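Local coordinates for ABC transporter, substrate binding protein (Aeropyrum pernix, PDB 3EAF) that probably binds a small solute outside the membrane and delivers it to an ABC transporter for uptake, and carries a bound magnesium ion, at residues Q285-L288 and R289-Q292; P120-Y124 and S125-C129; R182-E185 and A186-E189. One frame throughout, in Å; residues are numbered along the deposited sequence.

Interaction 1: residues Q285-L288 and R289-Q292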
loop_
_atom_site.group_PDB
_atom_site.type_symbol
_atom_site.label_atom_id
_atom_site.label_comp_id
_atom_site.label_asym_id
_atom_site.label_seq_id
_atom_site.Cartn_x
_atom_site.Cartn_y
_atom_site.Cartn_z
ATOM N N GLN A 285 5.319 5.873 18.087
ATOM C CA GLN A 285 4.149 5.985 17.224
ATOM C C GLN A 285 4.523 5.881 15.747
ATOM O O GLN A 285 3.654 5.894 14.879
ATOM C CB GLN A 285 3.395 7.290 17.494
ATOM C CG GLN A 285 2.802 7.373 18.895
ATOM C CD GLN A 285 1.799 8.505 19.056
ATOM O OE1 GLN A 285 1.718 9.413 18.222
ATOM N NE2 GLN A 285 1.019 8.451 20.138
ATOM N N ILE A 286 5.819 5.782 15.469
ATOM C CA ILE A 286 6.303 5.700 14.092
ATOM C C ILE A 286 6.391 4.230 13.692
ATOM O O ILE A 286 7.169 3.462 14.262
ATOM C CB ILE A 286 7.660 6.425 13.919
ATOM C CG1 ILE A 286 7.556 7.893 14.377
ATOM C CG2 ILE A 286 8.179 6.313 12.477
ATOM C CD1 ILE A 286 6.539 8.740 13.604
ATOM N N ASN A 287 5.569 3.849 12.721
ATOM C CA ASN A 287 5.454 2.461 12.288
ATOM C C ASN A 287 5.322 2.397 10.769
ATOM O O ASN A 287 5.336 3.431 10.104
ATOM C CB ASN A 287 4.261 1.782 12.983
ATOM C CG ASN A 287 2.950 2.550 12.795
ATOM O OD1 ASN A 287 2.592 2.941 11.685
ATOM N ND2 ASN A 287 2.237 2.769 13.886
ATOM N N LEU A 288 5.193 1.187 10.226
ATOM C CA LEU A 288 5.026 0.995 8.777
ATOM C C LEU A 288 3.904 1.848 8.153
ATOM O O LEU A 288 4.067 2.403 7.061
ATOM C CB LEU A 288 4.789 -0.487 8.467
ATOM C CG LEU A 288 4.357 -0.827 7.038
ATOM C CD1 LEU A 288 5.492 -0.546 6.048
ATOM C CD2 LEU A 288 3.874 -2.273 6.948
ATOM N N ARG A 289 2.771 1.957 8.845
ATOM C CA ARG A 289 1.619 2.699 8.308
ATOM C C ARG A 289 1.948 4.178 8.168
ATOM O O ARG A 289 1.604 4.811 7.170
ATOM C CB ARG A 289 0.374 2.498 9.183
ATOM C CG ARG A 289 -0.021 1.030 9.422
ATOM C CD ARG A 289 0.109 0.187 8.151
ATOM N NE ARG A 289 -0.095 -1.238 8.405
ATOM C CZ ARG A 289 0.070 -2.192 7.498
ATOM N NH1 ARG A 289 0.458 -1.885 6.264
ATOM N NH2 ARG A 289 -0.157 -3.456 7.828
ATOM N N VAL A 290 2.634 4.713 9.176
ATOM C CA VAL A 290 3.165 6.072 9.142
ATOM C C VAL A 290 4.118 6.255 7.953
ATOM O O VAL A 290 4.030 7.251 7.233
ATOM C CB VAL A 290 3.850 6.443 10.488
ATOM C CG1 VAL A 290 4.457 7.852 10.438
ATOM C CG2 VAL A 290 2.847 6.344 11.641
ATOM N N VAL A 291 5.006 5.288 7.734
ATOM C CA VAL A 291 5.894 5.325 6.571
ATOM C C VAL A 291 5.090 5.398 5.261
ATOM O O VAL A 291 5.404 6.193 4.381
ATOM C CB VAL A 291 6.861 4.111 6.542
ATOM C CG1 VAL A 291 7.723 4.135 5.283
ATOM C CG2 VAL A 291 7.738 4.087 7.799
ATOM N N GLN A 292 4.044 4.584 5.151
ATOM C CA GLN A 292 3.252 4.493 3.922
ATOM C C GLN A 292 2.593 5.816 3.564
ATOM O O GLN A 292 2.528 6.185 2.381
ATOM C CB GLN A 292 2.216 3.361 4.015
ATOM C CG GLN A 292 2.869 1.984 4.037
ATOM C CD GLN A 292 1.885 0.847 4.078
ATOM O OE1 GLN A 292 1.575 0.333 5.141
ATOM N NE2 GLN A 292 1.400 0.434 2.916
#

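Interaction 2: residues P120-Y124 and S125-C129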
loop_
_atom_site.group_PDB
_atom_site.type_symbol
_atom_site.label_atom_id
_atom_site.label_comp_id
_atom_site.label_asym_id
_atom_site.label_seq_id
_atom_site.Cartn_x
_atom_site.Cartn_y
_atom_site.Cartn_z
ATOM N N PRO A 120 4.074 4.720 -4.906
ATOM C CA PRO A 120 5.497 4.379 -4.799
ATOM C C PRO A 120 5.762 2.920 -4.393
ATOM O O PRO A 120 6.577 2.655 -3.500
ATOM C CB PRO A 120 5.981 5.337 -3.709
ATOM C CG PRO A 120 4.816 5.441 -2.793
ATOM C CD PRO A 120 3.575 5.349 -3.666
ATOM N N ALA A 121 5.076 1.987 -5.048
ATOM C CA ALA A 121 5.193 0.568 -4.730
ATOM C C ALA A 121 4.809 -0.249 -5.968
ATOM O O ALA A 121 4.182 0.284 -6.885
ATOM C CB ALA A 121 4.285 0.205 -3.537
ATOM N N PRO A 122 5.186 -1.542 -6.003
ATOM C CA PRO A 122 4.626 -2.379 -7.069
ATOM C C PRO A 122 3.118 -2.499 -6.879
ATOM O O PRO A 122 2.624 -2.313 -5.775
ATOM C CB PRO A 122 5.292 -3.744 -6.846
ATOM C CG PRO A 122 6.470 -3.485 -5.941
ATOM C CD PRO A 122 6.066 -2.306 -5.102
ATOM N N ASP A 123 2.395 -2.819 -7.944
ATOM C CA ASP A 123 0.967 -3.062 -7.820
ATOM C C ASP A 123 0.732 -4.281 -6.926
ATOM O O ASP A 123 1.639 -5.090 -6.734
ATOM C CB ASP A 123 0.372 -3.320 -9.193
ATOM C CG ASP A 123 0.931 -4.568 -9.818
ATOM O OD1 ASP A 123 0.264 -5.617 -9.742
ATOM O OD2 ASP A 123 2.059 -4.504 -10.335
ATOM N N TYR A 124 -0.490 -4.412 -6.409
ATOM C CA TYR A 124 -0.886 -5.520 -5.529
ATOM C C TYR A 124 -0.602 -6.924 -6.067
ATOM O O TYR A 124 -0.309 -7.842 -5.302
ATOM C CB TYR A 124 -2.382 -5.437 -5.233
ATOM C CG TYR A 124 -2.798 -4.434 -4.179
ATOM C CD1 TYR A 124 -3.952 -3.677 -4.351
ATOM C CD2 TYR A 124 -2.057 -4.260 -3.003
ATOM C CE1 TYR A 124 -4.369 -2.762 -3.386
ATOM C CE2 TYR A 124 -2.466 -3.339 -2.025
ATOM C CZ TYR A 124 -3.623 -2.596 -2.231
ATOM O OH TYR A 124 -4.043 -1.684 -1.289
ATOM N N SER A 125 -0.727 -7.096 -7.378
ATOM C CA SER A 125 -0.565 -8.411 -8.001
ATOM C C SER A 125 0.909 -8.833 -8.040
ATOM O O SER A 125 1.250 -9.942 -7.618
ATOM C CB SER A 125 -1.196 -8.418 -9.398
ATOM O OG SER A 125 -2.534 -7.944 -9.354
ATOM N N THR A 126 1.772 -7.936 -8.525
ATOM C CA THR A 126 3.228 -8.119 -8.499
ATOM C C THR A 126 3.745 -8.340 -7.083
ATOM O O THR A 126 4.611 -9.192 -6.867
ATOM C CB THR A 126 3.951 -6.900 -9.102
ATOM O OG1 THR A 126 3.444 -6.653 -10.420
ATOM C CG2 THR A 126 5.460 -7.129 -9.161
ATOM N N GLN A 127 3.217 -7.572 -6.126
ATOM C CA GLN A 127 3.517 -7.778 -4.707
ATOM C C GLN A 127 3.131 -9.194 -4.260
ATOM O O GLN A 127 3.947 -9.906 -3.662
ATOM C CB GLN A 127 2.798 -6.731 -3.834
ATOM C CG GLN A 127 3.407 -5.325 -3.907
ATOM C CD GLN A 127 2.836 -4.363 -2.873
ATOM O OE1 GLN A 127 2.441 -3.232 -3.198
ATOM N NE2 GLN A 127 2.809 -4.794 -1.623
ATOM N N ALA A 128 1.891 -9.586 -4.551
ATOM C CA ALA A 128 1.366 -10.901 -4.169
ATOM C C ALA A 128 2.198 -12.034 -4.765
ATOM O O ALA A 128 2.570 -12.973 -4.066
ATOM C CB ALA A 128 -0.092 -11.046 -4.587
ATOM N N CYS A 129 2.496 -11.930 -6.055
ATOM C CA CYS A 129 3.236 -12.982 -6.745
ATOM C C CYS A 129 4.687 -13.051 -6.269
ATOM O O CYS A 129 5.269 -14.133 -6.221
ATOM C CB CYS A 129 3.134 -12.811 -8.258
ATOM S SG CYS A 129 1.444 -13.052 -8.887
#

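Interaction 3: residues R182-E185 and A186-E189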
loop_
_atom_site.group_PDB
_atom_site.type_symbol
_atom_site.label_atom_id
_atom_site.label_comp_id
_atom_site.label_asym_id
_atom_site.label_seq_id
_atom_site.Cartn_x
_atom_site.Cartn_y
_atom_site.Cartn_z
ATOM N N ARG A 182 -14.774 -6.944 7.382
ATOM C CA ARG A 182 -15.171 -6.666 8.764
ATOM C C ARG A 182 -15.381 -7.966 9.545
ATOM O O ARG A 182 -16.250 -8.044 10.414
ATOM C CB ARG A 182 -16.455 -5.832 8.797
ATOM C CG ARG A 182 -16.385 -4.487 8.096
ATOM C CD ARG A 182 -17.795 -4.019 7.730
ATOM N NE ARG A 182 -17.792 -2.807 6.908
ATOM C CZ ARG A 182 -17.665 -2.785 5.583
ATOM N NH1 ARG A 182 -17.516 -3.909 4.892
ATOM N NH2 ARG A 182 -17.677 -1.625 4.943
ATOM N N ALA A 183 -14.568 -8.974 9.237
ATOM C CA ALA A 183 -14.669 -10.298 9.842
ATOM C C ALA A 183 -14.738 -10.281 11.367
ATOM O O ALA A 183 -13.961 -9.593 12.025
ATOM C CB ALA A 183 -13.494 -11.165 9.393
ATOM N N THR A 184 -15.670 -11.055 11.912
ATOM C CA THR A 184 -15.690 -11.359 13.340
ATOM C C THR A 184 -14.745 -12.532 13.605
ATOM O O THR A 184 -14.263 -13.176 12.665
ATOM C CB THR A 184 -17.103 -11.754 13.809
ATOM O OG1 THR A 184 -17.507 -12.957 13.142
ATOM C CG2 THR A 184 -18.120 -10.646 13.507
ATOM N N GLU A 185 -14.493 -12.814 14.882
ATOM C CA GLU A 185 -13.748 -14.004 15.288
ATOM C C GLU A 185 -14.402 -15.286 14.739
ATOM O O GLU A 185 -13.712 -16.199 14.262
ATOM C CB GLU A 185 -13.655 -14.051 16.816
ATOM C CG GLU A 185 -12.803 -15.183 17.365
ATOM C CD GLU A 185 -12.817 -15.234 18.881
ATOM O OE1 GLU A 185 -13.912 -15.342 19.468
ATOM O OE2 GLU A 185 -11.726 -15.170 19.484
ATOM N N ALA A 186 -15.736 -15.331 14.794
ATOM C CA ALA A 186 -16.501 -16.463 14.285
ATOM C C ALA A 186 -16.331 -16.648 12.777
ATOM O O ALA A 186 -16.216 -17.789 12.308
ATOM C CB ALA A 186 -17.976 -16.318 14.641
ATOM N N ASP A 187 -16.334 -15.539 12.030
ATOM C CA ASP A 187 -16.083 -15.565 10.583
ATOM C C ASP A 187 -14.719 -16.168 10.280
ATOM O O ASP A 187 -14.591 -16.994 9.373
ATOM C CB ASP A 187 -16.121 -14.158 9.977
ATOM C CG ASP A 187 -17.501 -13.533 9.995
ATOM O OD1 ASP A 187 -18.526 -14.252 9.925
ATOM O OD2 ASP A 187 -17.552 -12.297 10.068
ATOM N N ALA A 188 -13.712 -15.728 11.038
ATOM C CA ALA A 188 -12.335 -16.203 10.903
ATOM C C ALA A 188 -12.195 -17.692 11.209
ATOM O O ALA A 188 -11.492 -18.411 10.494
ATOM C CB ALA A 188 -11.404 -15.388 11.799
ATOM N N GLU A 189 -12.847 -18.146 12.277
ATOM C CA GLU A 189 -12.826 -19.560 12.645
ATOM C C GLU A 189 -13.581 -20.436 11.637
ATOM O O GLU A 189 -13.122 -21.532 11.304
ATOM C CB GLU A 189 -13.345 -19.774 14.068
ATOM C CG GLU A 189 -12.383 -19.266 15.143
ATOM C CD GLU A 189 -12.843 -19.575 16.562
ATOM O OE1 GLU A 189 -13.769 -20.403 16.731
ATOM O OE2 GLU A 189 -12.276 -18.980 17.512
#

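Interaction 1: residues Q285-L288 and R289-Q292
Asn287 caps the first turn of helix 288-304 by accepting a hydrogen bond from Val290: N of Val290 lies 3.1 Å from OD1 of Asn287, and the N-H runs nearly straight at the oxygen (165°). This is an Asn N-cap. Asparagine suits the place because its short side chain, turned at chi1 54° so that CG is flanked by both backbone neighbours of CA, folds back over the start of the helix, where the first amides have no preceding turn to bond to. The backbone then takes over, with Val291 N bonding to Asn287 O and Gln292 N to Leu288 O.

Farther along, a buried polar pair joins two side chains one turn apart on the helix. Arg289 NH1 gives a hydrogen bond of 2.7 Å to OE1 of Gln292, arriving on a lone pair of the amide oxygen and close to the guanidinium plane. A bend at chi2 (-42°) brings the guanidinium back to the side of Gln292 and against Leu288, whose CD2 covers one guanidinium face, offset toward its rim, 3.5 Å from NH1. The arginine is steadied further by a salt bridge to Asp236 and a bond to the carbonyl of Val232, so its buried charge is probably well compensated. Gln292 uses its other end, NE2, to reach the hydroxyl of Tyr107.

The opposite character prevails around Ile286, a branched aliphatic residue placed among Ile272, Phe273 and Ala276 of helix 267-278 and Leu30 of helix 18-38. Its side chain meets that of Val290 at about a right angle, CD1 standing 3.9 Å from CG1 of Val290. The other valine methyl, CG2, touches two oxygens from different sides, 3.4 Å from the backbone O of Gln285 and equally far from OD1 of Asn287.

Interaction 2: residues P120-Y124 and S125-C129
Asp123 grips the start of helix 124-139 with both oxygens of its carboxylate, reaching Ser125 and Thr126. At CB the chain doubles back: with chi1 at 64°, CG leans over the residue's own backbone and carries the carboxylate to the first turn. OD1 accepts from Thr126 N at 3.0 Å, the amide arriving from above the carboxylate plane, and takes a second, weak hydrogen bond from Ser125 N. OD2 receives the hydroxyl OG1 of Thr126 at 2.6 Å on its syn side. The two side chains cross at about a right angle, and amide and hydroxyl of one threonine are thus shared between the two oxygens of one acid.

Aspartate suits the place: its reach is short, it offers two acceptors, and its negative charge would be favoured by the positive end of the helix dipole. Threonine adds a methyl, CG2, 4.1 Å from CB of Pro122. The rigid apolar ring of that proline also packs its CB 3.8 Å from CG of Gln127. Behind the cap the regular i to i+4 helical bonds begin with Gln127 N to Asp123 O and Ala128 N to Tyr124 O.

Around this buried turn, Ser125 OG is hydrogen-bonded to Thr381 OG1; Cys377 packs on Ser125 and Thr126, and Ala378 on Asp123. CB of Tyr124 points away from 125-129, and its OH lies close to a glycerol that probably came from the crystallisation liquor. This is an Asp N-cap, with a side-chain bond from Thr126 added, at the entry into helix 124-139 of a periplasmic-binding-protein fold.

Interaction 3: residues R182-E185 and A186-E189
Thr184 and Asp187 answer each other in both directions, a reciprocity that sets this helix start apart from a one-sided cap. The hydroxyl oxygen OG1 of Thr184 accepts from N of Asp187 at 3.0 Å, and in return OD2 of Asp187 accepts from N of Thr184 at 2.9 Å. Both bonds are fairly straight, at 161° and 172°. The amide of Thr184 comes to OD2 from above the carboxylate plane.

Torsions explain the fit. A chi1 of 63° tips OG1 of Thr184 over the first turn, on the same side as the amides it serves, whereas CG of Asp187 lies beside its own backbone N and leans back toward the loop. The two side chains cross obliquely. Threonine puts its hydroxyl one bond from CB, beside the first-turn amides; aspartate supplies a carboxylate oxygen that reaches back to the amide of Thr184, while its other oxygen, OD1, forms a salt bridge with Arg190.

Backbone bonds from Ala188 N to Thr184 O and from Glu189 N to Glu185 O continue the turn. A small residue suits position 188, where Ala188 is buried against Leu214 and Ala218 of helix 209-222. Nearer the loop, CB of Ala183 rests 4.0 Å from CB of Asp187. Glu185 and Glu189 run side by side and point the same way, their OE2 atoms 4.3 Å apart. These like charges would repel somewhat, and the weak, long ion pairs of Glu189 with Arg193 and Lys221 may offset part of that. Thr184 is the N-cap and Asp187 the partner three residues later: the capping box, which here opens helix 185-196 after strand 171-178.

Overall arrangement
All three contacts mark the entry into a helix, each with a different N-cap residue: Asn in interaction 1, Asp in interaction 2 and Thr in interaction 3. Interactions 1 and 2 are buried and closest together, their centres 19 Å apart and their nearest atoms about 6 Å apart; Tyr107 ties them, bonding to Gln292 and to the backbone of Tyr124. Interaction 3 lies at the surface, its centre 26 Å from the centre of each of the others. The magnesium site of Glu325, Asp340 and Tyr341 is nearest to interaction 2, where the side chain of Ala121 is about 7 Å from that of Tyr341; interactions 1 and 3 lie away from it.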